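Local structure of putative transcriptional regulator (2HXI) at residues A106-R110 with F223-L227; L109-F113 with I169-G173; R101-V105 with E139-L144; L77-A81 with Q118-W123. The protein probably binds DNA as a homodimeric transcriptional regulator of the TetR family, with an N-terminal helix-turn-helix region and an all-helical C-terminal regulatory domain. All blocks are in the same frame, centred on the assembly; numbering follows the deposited sequence.

Contact 1 of 4, residues A106-R110 with F223-L227; sequences ALRLR and FEEIL
Ala106 O accepts one bond, the helical one from Arg110 N at 2.9 Å; the Phe223 ring only packs against the same oxygen, obliquely, with CZ of Phe223 3.7 Å from O of Ala106. That ring reaches across between the two helices and collects most of the contact. Over one of its faces lies Arg110 CD, 3.7 Å from the Phe223 centroid and 13° off the ring normal, which is a CH-pi contact above the centre of the ring. The Arg110 chain can lie there because CG stands anti to the backbone N (chi1 -179°) and the run from CG to NE is extended; the Arg110 and Phe223 side chains thus pass one another head to tail, with CD over the face. The guanidinium is carried beyond the ring; any cation-pi attraction is weak at best, and its strong partner is Glu172. At the ring edge, near its plane, Leu107 CD2 approaches Phe223 CE2 to 3.7 Å. The same methyl lies 3.9 Å from Glu224 CG. One turn along, the CB of Ala106 and CD2 of Leu227 are 3.4 Å apart, somewhat closer than usual van der Waals contact. The axes of the short segments are roughly antiparallel (147°) and 11.7 Å apart, a spacing that the inserted phenyl bridges. Helices 154-173 and 219-237 both touch the second subunit, consistent with the four-helix dimer bundle of TetR-family regulators, and Phe223 links that bundle to helix 98-113.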
# COMPACT_ATOMS: atom_id res chain seq x y z
N ALA B 106 12.31 7.45 5.59
CA ALA B 106 11.27 6.43 5.48
C ALA B 106 10.80 5.95 6.91
O ALA B 106 9.57 5.83 7.18
CB ALA B 106 11.82 5.26 4.70
N LEU B 107 11.75 5.74 7.84
CA LEU B 107 11.35 5.30 9.18
C LEU B 107 10.57 6.39 9.91
O LEU B 107 9.63 6.06 10.69
CB LEU B 107 12.55 4.87 10.04
CG LEU B 107 13.24 3.63 9.41
CD1 LEU B 107 14.47 3.27 10.27
CD2 LEU B 107 12.31 2.45 9.24
N ARG B 108 11.00 7.66 9.73
CA ARG B 108 10.34 8.76 10.44
C ARG B 108 8.93 8.85 9.91
O ARG B 108 8.01 9.07 10.66
CB ARG B 108 11.06 10.09 10.29
CG ARG B 108 12.22 10.23 11.29
CD ARG B 108 13.06 11.44 10.90
NE ARG B 108 13.92 11.96 12.00
CZ ARG B 108 13.62 12.99 12.78
NH1 ARG B 108 14.50 13.37 13.71
NH2 ARG B 108 12.47 13.65 12.65
N LEU B 109 8.75 8.69 8.60
CA LEU B 109 7.43 8.78 8.04
C LEU B 109 6.56 7.64 8.55
O LEU B 109 5.38 7.87 8.85
CB LEU B 109 7.48 8.71 6.49
CG LEU B 109 8.11 9.92 5.76
CD1 LEU B 109 8.31 9.55 4.27
CD2 LEU B 109 7.17 11.18 5.89
N ARG B 110 7.12 6.42 8.60
CA ARG B 110 6.34 5.29 9.05
C ARG B 110 5.91 5.54 10.53
O ARG B 110 4.76 5.24 10.93
CB ARG B 110 7.15 4.01 8.92
CG ARG B 110 6.33 2.81 9.36
CD ARG B 110 7.07 1.49 9.20
NE ARG B 110 6.30 0.44 9.83
CZ ARG B 110 6.52 0.01 11.06
NH1 ARG B 110 7.51 0.54 11.77
NH2 ARG B 110 5.73 -0.95 11.55
N PHE B 223 8.71 -3.93 6.26
CA PHE B 223 9.00 -2.54 5.77
C PHE B 223 10.51 -2.31 5.56
O PHE B 223 10.96 -1.89 4.49
CB PHE B 223 8.52 -1.52 6.80
CG PHE B 223 8.71 -0.05 6.34
CD1 PHE B 223 7.73 0.53 5.55
CD2 PHE B 223 9.79 0.69 6.79
CE1 PHE B 223 7.84 1.87 5.15
CE2 PHE B 223 9.89 2.01 6.43
CZ PHE B 223 8.92 2.58 5.60
N GLU B 224 11.29 -2.55 6.60
CA GLU B 224 12.70 -2.31 6.52
C GLU B 224 13.43 -3.14 5.45
O GLU B 224 14.31 -2.64 4.73
CB GLU B 224 13.29 -2.54 7.90
CG GLU B 224 12.85 -1.40 8.84
CD GLU B 224 13.39 -1.53 10.24
OE1 GLU B 224 14.60 -1.82 10.36
OE2 GLU B 224 12.61 -1.29 11.20
N GLU B 225 13.05 -4.40 5.31
CA GLU B 225 13.71 -5.31 4.35
C GLU B 225 13.35 -5.00 2.90
O GLU B 225 14.19 -5.08 1.98
CB GLU B 225 13.40 -6.78 4.70
CG GLU B 225 14.09 -7.23 5.99
CD GLU B 225 13.57 -8.58 6.50
OE1 GLU B 225 13.19 -9.41 5.66
OE2 GLU B 225 13.57 -8.77 7.76
N ILE B 226 12.12 -4.60 2.71
CA ILE B 226 11.65 -4.24 1.37
C ILE B 226 12.30 -2.91 0.99
O ILE B 226 12.75 -2.70 -0.17
CB ILE B 226 10.10 -4.17 1.35
CG1 ILE B 226 9.43 -5.57 1.47
CG2 ILE B 226 9.60 -3.44 0.09
CD1 ILE B 226 7.98 -5.49 1.89
N LEU B 227 12.34 -1.99 1.94
CA LEU B 227 13.04 -0.70 1.69
C LEU B 227 14.51 -0.91 1.38
O LEU B 227 15.04 -0.35 0.40
CB LEU B 227 12.86 0.21 2.93
CG LEU B 227 13.52 1.58 2.78
CD1 LEU B 227 12.91 2.40 1.61
CD2 LEU B 227 13.40 2.30 4.13

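Contact 2 of 4, residues L109-F113 with I169-G173; sequences LRESF and ITAEG
Arg110 and Glu172 form a two-pronged, side-on salt bridge. NE of Arg110 donates to OE1 of Glu172 at 2.9 Å with an N-H...O angle of 167°; the oxygen lies in the guanidinium plane and uses its syn lone pair. Beside it, NH2 of Arg110 meets OE2 of Glu172 at 2.5 Å, a value so short that the pairing is more secure than its exact length. Guanidinium and carboxylate are nearly coplanar, which lets two bonds form side by side; together they restrain the rotation of both groups. Glu172, in the last turn of helix 154-173, gets there on an extended chain whose CG is anti to the backbone N (chi1 178°). The two side chains as a whole cross at about a right angle, although their flat ends are nearly coplanar.

Inward from the bridge, Ile169 supplies the apolar part. Its CD1 presses on the backbone of the facing helix, 3.6 Å from Arg110 N, and reaches the CB of Leu109 at 3.9 Å. The other branch, CG2 of Ile169, lies 3.7 Å from CB of Phe113, oblique to the ring. Phe113 in turn stacks on Trp123, and Ile169 also touches Trp123 and Phe223, so the isoleucine is buried among three helices. The segment axes are 10.5 Å apart and inclined by 35°, roughly parallel. Thr170 packs on Ala171 of the second subunit, and Ala171 on Ser167 of that subunit. The arrangement is that of a TetR-type regulatory domain, where a core helix lies against the inner side of a dimerisation helix.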
# COMPACT_ATOMS: atom_id res chain seq x y z
N LEU B 109 8.75 8.69 8.60
CA LEU B 109 7.43 8.78 8.04
C LEU B 109 6.56 7.64 8.55
O LEU B 109 5.38 7.87 8.85
CB LEU B 109 7.48 8.71 6.49
CG LEU B 109 8.11 9.92 5.76
CD1 LEU B 109 8.31 9.55 4.27
CD2 LEU B 109 7.17 11.18 5.89
N ARG B 110 7.12 6.42 8.60
CA ARG B 110 6.34 5.29 9.05
C ARG B 110 5.91 5.54 10.53
O ARG B 110 4.76 5.24 10.93
CB ARG B 110 7.15 4.01 8.92
CG ARG B 110 6.33 2.81 9.36
CD ARG B 110 7.07 1.49 9.20
NE ARG B 110 6.30 0.44 9.83
CZ ARG B 110 6.52 0.01 11.06
NH1 ARG B 110 7.51 0.54 11.77
NH2 ARG B 110 5.73 -0.95 11.55
N GLU B 111 6.85 6.04 11.34
CA GLU B 111 6.55 6.24 12.76
C GLU B 111 5.49 7.31 12.92
O GLU B 111 4.49 7.10 13.62
CB GLU B 111 7.86 6.45 13.54
CG GLU B 111 8.08 7.65 14.42
CD GLU B 111 9.60 7.68 14.86
OE1 GLU B 111 10.46 8.42 14.25
OE2 GLU B 111 9.90 6.88 15.80
N SER B 112 5.64 8.43 12.22
CA SER B 112 4.66 9.51 12.31
C SER B 112 3.26 9.10 11.90
O SER B 112 2.26 9.57 12.49
CB SER B 112 5.15 10.72 11.50
OG SER B 112 6.25 11.30 12.19
N PHE B 113 3.14 8.29 10.86
CA PHE B 113 1.82 7.82 10.45
C PHE B 113 1.26 6.66 11.31
O PHE B 113 0.08 6.32 11.19
CB PHE B 113 1.82 7.48 8.96
CG PHE B 113 1.71 8.70 8.09
CD1 PHE B 113 0.50 9.40 8.00
CD2 PHE B 113 2.80 9.18 7.38
CE1 PHE B 113 0.37 10.56 7.20
CE2 PHE B 113 2.69 10.33 6.56
CZ PHE B 113 1.47 11.04 6.48
N ILE B 169 3.17 2.08 3.89
CA ILE B 169 2.60 2.76 5.09
C ILE B 169 1.07 2.71 5.04
O ILE B 169 0.46 2.36 6.05
CB ILE B 169 3.16 4.21 5.24
CG1 ILE B 169 4.65 4.18 5.62
CG2 ILE B 169 2.34 4.96 6.37
CD1 ILE B 169 5.40 5.59 5.57
N THR B 170 0.45 3.01 3.90
CA THR B 170 -1.01 2.94 3.84
C THR B 170 -1.54 1.51 4.07
O THR B 170 -2.53 1.31 4.80
CB THR B 170 -1.59 3.60 2.59
OG1 THR B 170 -1.24 2.89 1.43
CG2 THR B 170 -1.03 4.97 2.38
N ALA B 171 -0.86 0.51 3.50
CA ALA B 171 -1.30 -0.86 3.66
C ALA B 171 -1.22 -1.35 5.08
O ALA B 171 -2.11 -2.08 5.53
CB ALA B 171 -0.52 -1.80 2.72
N GLU B 172 -0.19 -0.95 5.80
CA GLU B 172 0.02 -1.44 7.15
C GLU B 172 -1.07 -0.96 8.13
O GLU B 172 -1.43 -1.69 9.08
CB GLU B 172 1.42 -1.09 7.63
CG GLU B 172 1.72 -1.51 9.05
CD GLU B 172 3.12 -1.17 9.46
OE1 GLU B 172 3.86 -0.65 8.60
OE2 GLU B 172 3.49 -1.46 10.61
N GLY B 173 -1.59 0.24 7.90
CA GLY B 173 -2.50 0.82 8.87
C GLY B 173 -4.00 0.60 8.67
O GLY B 173 -4.79 0.82 9.62

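Contact 3 of 4, residues R101-V105 with E139-L144; sequences RLTAV and EVLQAL
Arg101 curls round OE2 of Glu139. Its CB is 3.4 Å from OE2 of Glu139, and CG and CD pass the same oxygen only slightly farther off. A bend at chi3 (66°) folds the chain about this oxygen, so that NE of Arg101 reaches OE2 of Glu139 at 2.8 Å with an N-H...O angle of 171°. At the tip, NH2 of Arg101 bonds to OE1 of Glu139 at 3.0 Å, almost straight. Both oxygens lie in the guanidinium plane, yet the nitrogens stand out of the carboxylate plane: NE meets OE2 on its syn side, and NH2 comes to OE1 from above that plane. NH2 also rests 3.5 Å from CB of Gln142, while Ala143 N sits over one guanidinium face, offset toward its rim. Tyr92 OH is a second partner of OE2, which helps fix this buried carboxylate.

Beneath the bridge, CD2 of Leu102 is wedged 3.5 Å from CB of Ala143 and 3.7 Å from CG1 of Val140. CG2 of Val105 covers the Glu139 aliphatic part, at 3.6 Å from its CG. The segments are antiparallel (160°), with axes 9.7 Å apart. On the outer side, Leu141 packs on Leu205 of the second subunit. A side-on arginine-carboxylate bridge thus flanks an antiparallel helix pair, packed through leucine, valine and alanine, in the all-helical TetR-type regulatory domain.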
# COMPACT_ATOMS: atom_id res chain seq x y z
N ARG B 101 20.31 8.11 5.03
CA ARG B 101 19.42 9.30 5.04
C ARG B 101 18.04 8.91 4.50
O ARG B 101 17.00 9.21 5.14
CB ARG B 101 20.05 10.42 4.17
CG ARG B 101 21.26 11.07 4.86
CD ARG B 101 22.04 11.96 3.88
NE ARG B 101 21.27 13.12 3.46
CZ ARG B 101 21.70 14.00 2.55
NH1 ARG B 101 22.88 13.79 1.96
NH2 ARG B 101 20.94 15.07 2.25
N LEU B 102 18.00 8.18 3.40
CA LEU B 102 16.70 7.80 2.82
C LEU B 102 15.98 6.85 3.78
O LEU B 102 14.78 6.96 3.94
CB LEU B 102 16.91 7.12 1.43
CG LEU B 102 17.39 8.06 0.30
CD1 LEU B 102 17.61 7.20 -0.98
CD2 LEU B 102 16.33 9.22 0.12
N THR B 103 16.75 5.99 4.45
CA THR B 103 16.17 5.00 5.40
C THR B 103 15.61 5.75 6.60
O THR B 103 14.49 5.48 7.03
CB THR B 103 17.24 3.94 5.80
OG1 THR B 103 17.69 3.26 4.61
CG2 THR B 103 16.59 2.92 6.74
N ALA B 104 16.38 6.72 7.08
CA ALA B 104 15.94 7.54 8.22
C ALA B 104 14.65 8.29 7.94
O ALA B 104 13.75 8.35 8.79
CB ALA B 104 17.11 8.45 8.72
N VAL B 105 14.57 8.93 6.79
CA VAL B 105 13.33 9.56 6.43
C VAL B 105 12.14 8.55 6.35
O VAL B 105 11.08 8.79 6.89
CB VAL B 105 13.49 10.32 5.09
CG1 VAL B 105 12.10 10.83 4.54
CG2 VAL B 105 14.48 11.47 5.26
N GLU B 139 14.84 16.58 1.36
CA GLU B 139 15.85 15.63 1.85
C GLU B 139 15.97 14.41 0.93
O GLU B 139 17.11 13.92 0.69
CB GLU B 139 15.51 15.24 3.30
CG GLU B 139 16.43 14.08 3.85
CD GLU B 139 17.93 14.44 3.96
OE1 GLU B 139 18.36 15.57 3.62
OE2 GLU B 139 18.70 13.52 4.36
N VAL B 140 14.86 13.85 0.47
CA VAL B 140 14.93 12.71 -0.43
C VAL B 140 15.74 13.06 -1.70
O VAL B 140 16.66 12.37 -2.13
CB VAL B 140 13.52 12.16 -0.75
CG1 VAL B 140 13.63 11.01 -1.75
CG2 VAL B 140 12.82 11.66 0.56
N LEU B 141 15.43 14.23 -2.25
CA LEU B 141 16.07 14.64 -3.49
C LEU B 141 17.58 14.92 -3.27
O LEU B 141 18.42 14.57 -4.11
CB LEU B 141 15.34 15.89 -4.04
CG LEU B 141 13.92 15.68 -4.60
CD1 LEU B 141 13.08 16.97 -4.84
CD2 LEU B 141 13.95 14.76 -5.83
N GLN B 142 17.95 15.54 -2.14
CA GLN B 142 19.37 15.80 -1.84
C GLN B 142 20.08 14.44 -1.68
O GLN B 142 21.18 14.25 -2.18
CB GLN B 142 19.51 16.65 -0.55
CG GLN B 142 19.11 18.10 -0.76
CD GLN B 142 20.14 18.89 -1.60
OE1 GLN B 142 21.17 18.36 -2.04
NE2 GLN B 142 19.88 20.17 -1.80
N ALA B 143 19.44 13.53 -0.96
CA ALA B 143 20.00 12.15 -0.82
C ALA B 143 20.21 11.43 -2.17
O ALA B 143 21.29 10.86 -2.39
CB ALA B 143 19.16 11.30 0.15
N LEU B 144 19.22 11.52 -3.04
CA LEU B 144 19.33 10.93 -4.39
C LEU B 144 20.49 11.61 -5.19
O LEU B 144 21.26 10.94 -5.88
CB LEU B 144 18.01 11.06 -5.13
CG LEU B 144 16.93 10.06 -4.55
CD1 LEU B 144 15.51 10.36 -5.13
CD2 LEU B 144 17.34 8.50 -4.79

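Contact 4 of 4, residues L77-A81 with Q118-W123; sequences LRAVA and QLAAVW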
# COMPACT_ATOMS: atom_id res chain seq x y z
N LEU B 77 -8.28 17.24 4.89
CA LEU B 77 -7.51 16.02 5.26
C LEU B 77 -6.13 15.95 4.63
O LEU B 77 -5.19 15.57 5.29
CB LEU B 77 -8.29 14.74 5.01
CG LEU B 77 -9.50 14.52 5.95
CD1 LEU B 77 -10.19 13.19 5.70
CD2 LEU B 77 -9.12 14.69 7.45
N ARG B 78 -5.98 16.32 3.36
CA ARG B 78 -4.64 16.39 2.76
C ARG B 78 -3.79 17.38 3.50
O ARG B 78 -2.61 17.14 3.72
CB ARG B 78 -4.71 16.88 1.29
CG ARG B 78 -5.36 15.94 0.32
CD ARG B 78 -5.12 16.52 -1.07
NE ARG B 78 -3.70 16.57 -1.46
CZ ARG B 78 -3.19 17.49 -2.29
NH1 ARG B 78 -3.96 18.45 -2.79
NH2 ARG B 78 -1.91 17.46 -2.64
N ALA B 79 -4.39 18.51 3.89
CA ALA B 79 -3.66 19.57 4.52
C ALA B 79 -3.23 19.12 5.91
O ALA B 79 -2.14 19.41 6.35
CB ALA B 79 -4.51 20.84 4.59
N VAL B 80 -4.10 18.36 6.57
CA VAL B 80 -3.69 17.78 7.85
C VAL B 80 -2.56 16.71 7.64
O VAL B 80 -1.63 16.63 8.42
CB VAL B 80 -4.90 17.09 8.52
CG1 VAL B 80 -4.44 16.63 9.88
CG2 VAL B 80 -6.08 18.12 8.70
N ALA B 81 -2.67 15.89 6.60
CA ALA B 81 -1.62 14.87 6.33
C ALA B 81 -0.27 15.60 6.14
O ALA B 81 0.77 15.16 6.67
CB ALA B 81 -1.97 14.06 5.16
N GLN B 118 -5.97 6.99 9.23
CA GLN B 118 -6.81 7.73 8.30
C GLN B 118 -5.99 8.69 7.39
O GLN B 118 -6.08 8.67 6.15
CB GLN B 118 -7.92 8.48 9.02
CG GLN B 118 -8.81 9.16 8.03
CD GLN B 118 -10.10 9.73 8.64
OE1 GLN B 118 -10.45 9.45 9.79
NE2 GLN B 118 -10.81 10.54 7.84
N LEU B 119 -5.11 9.47 8.03
CA LEU B 119 -4.27 10.42 7.30
C LEU B 119 -3.28 9.66 6.42
O LEU B 119 -2.94 10.12 5.33
CB LEU B 119 -3.56 11.35 8.31
CG LEU B 119 -4.47 12.37 9.04
CD1 LEU B 119 -3.70 13.21 10.02
CD2 LEU B 119 -5.24 13.30 8.03
N ALA B 120 -2.86 8.49 6.85
CA ALA B 120 -1.88 7.67 6.09
C ALA B 120 -2.50 7.34 4.73
O ALA B 120 -1.82 7.43 3.71
CB ALA B 120 -1.54 6.42 6.81
N ALA B 121 -3.78 6.99 4.75
CA ALA B 121 -4.55 6.68 3.53
C ALA B 121 -4.68 7.89 2.58
O ALA B 121 -4.57 7.76 1.34
CB ALA B 121 -5.94 6.17 3.95
N VAL B 122 -4.99 9.04 3.14
CA VAL B 122 -5.17 10.24 2.38
C VAL B 122 -3.84 10.57 1.73
O VAL B 122 -3.81 10.92 0.53
CB VAL B 122 -5.66 11.45 3.22
CG1 VAL B 122 -5.65 12.75 2.35
CG2 VAL B 122 -7.09 11.20 3.77
N TRP B 123 -2.76 10.51 2.50
CA TRP B 123 -1.45 10.91 1.94
C TRP B 123 -1.03 9.94 0.85
O TRP B 123 -0.53 10.35 -0.21
CB TRP B 123 -0.38 10.96 3.03
CG TRP B 123 1.04 11.17 2.51
CD1 TRP B 123 1.51 12.23 1.79
CD2 TRP B 123 2.14 10.26 2.66
NE1 TRP B 123 2.84 12.03 1.47
CE2 TRP B 123 3.25 10.83 2.00
CE3 TRP B 123 2.28 9.01 3.29
CZ2 TRP B 123 4.49 10.22 1.96
CZ3 TRP B 123 3.53 8.40 3.27
CH2 TRP B 123 4.61 9.00 2.60
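Leu119 fits its two methyls against helix 73-88: CD1 lies 3.5 Å from CG1 of Val80, and CD2 comes within 3.6 Å of the backbone O of Leu77. Its CG is anti to the carbonyl carbon (chi1 -71°), which directs the fork across Val80 at about a right angle. Val122 is split between two neighbours, with CG2 at 3.9 Å from CB of Leu77 and CG1 at 3.7 Å from Arg78 N. At the margin, CD1 of Leu77 touches NE2 of Gln118 at 3.5 Å. The backbones come close at Ala81, whose CA is 5.3 Å from CA of Leu119; its CB packs against that of Trp123 at 4.1 Å.

The second shell anchors these residues. Arg78 bonds through NE to Gly127 O and pairs through NH1 with Glu75; Val80 backs onto Leu35 and Ala38 of helix 31-43; the Trp123 ring stacks on Phe113. Short-segment axes pass 8.8 Å apart at 102°, so the helices cross nearly perpendicularly. Helix 73-88, which follows the predicted helix-turn-helix, here meets the regulatory domain, an interdomain junction that in TetR-family proteins commonly couples the core to the DNA-binding part.

From the N terminus, helix 73-88 enters contact 4, which closes a loop on 118-123. Before that loop ends, helix 98-113 has opened three others: 101-105 closes on 139-144 in contact 3, 109-113 on 169-173 in contact 2, and 106-110 on 223-227 in contact 1, the longest span. Contact 4 crosses all three, and contact 3 crosses contacts 1 and 2. Contacts 1 and 2 start from overlapping residues and touch through Phe223 and Ile169; contact 2 meets contact 4 through Phe113 and Trp123. Contacts 3 and 4 do not touch, their centres about 21 Å apart. Helix 98-113 thereby joins helices 131-146, 154-173 and 219-237, while contact 4 adds helix 73-88, which follows the predicted DNA-binding motif.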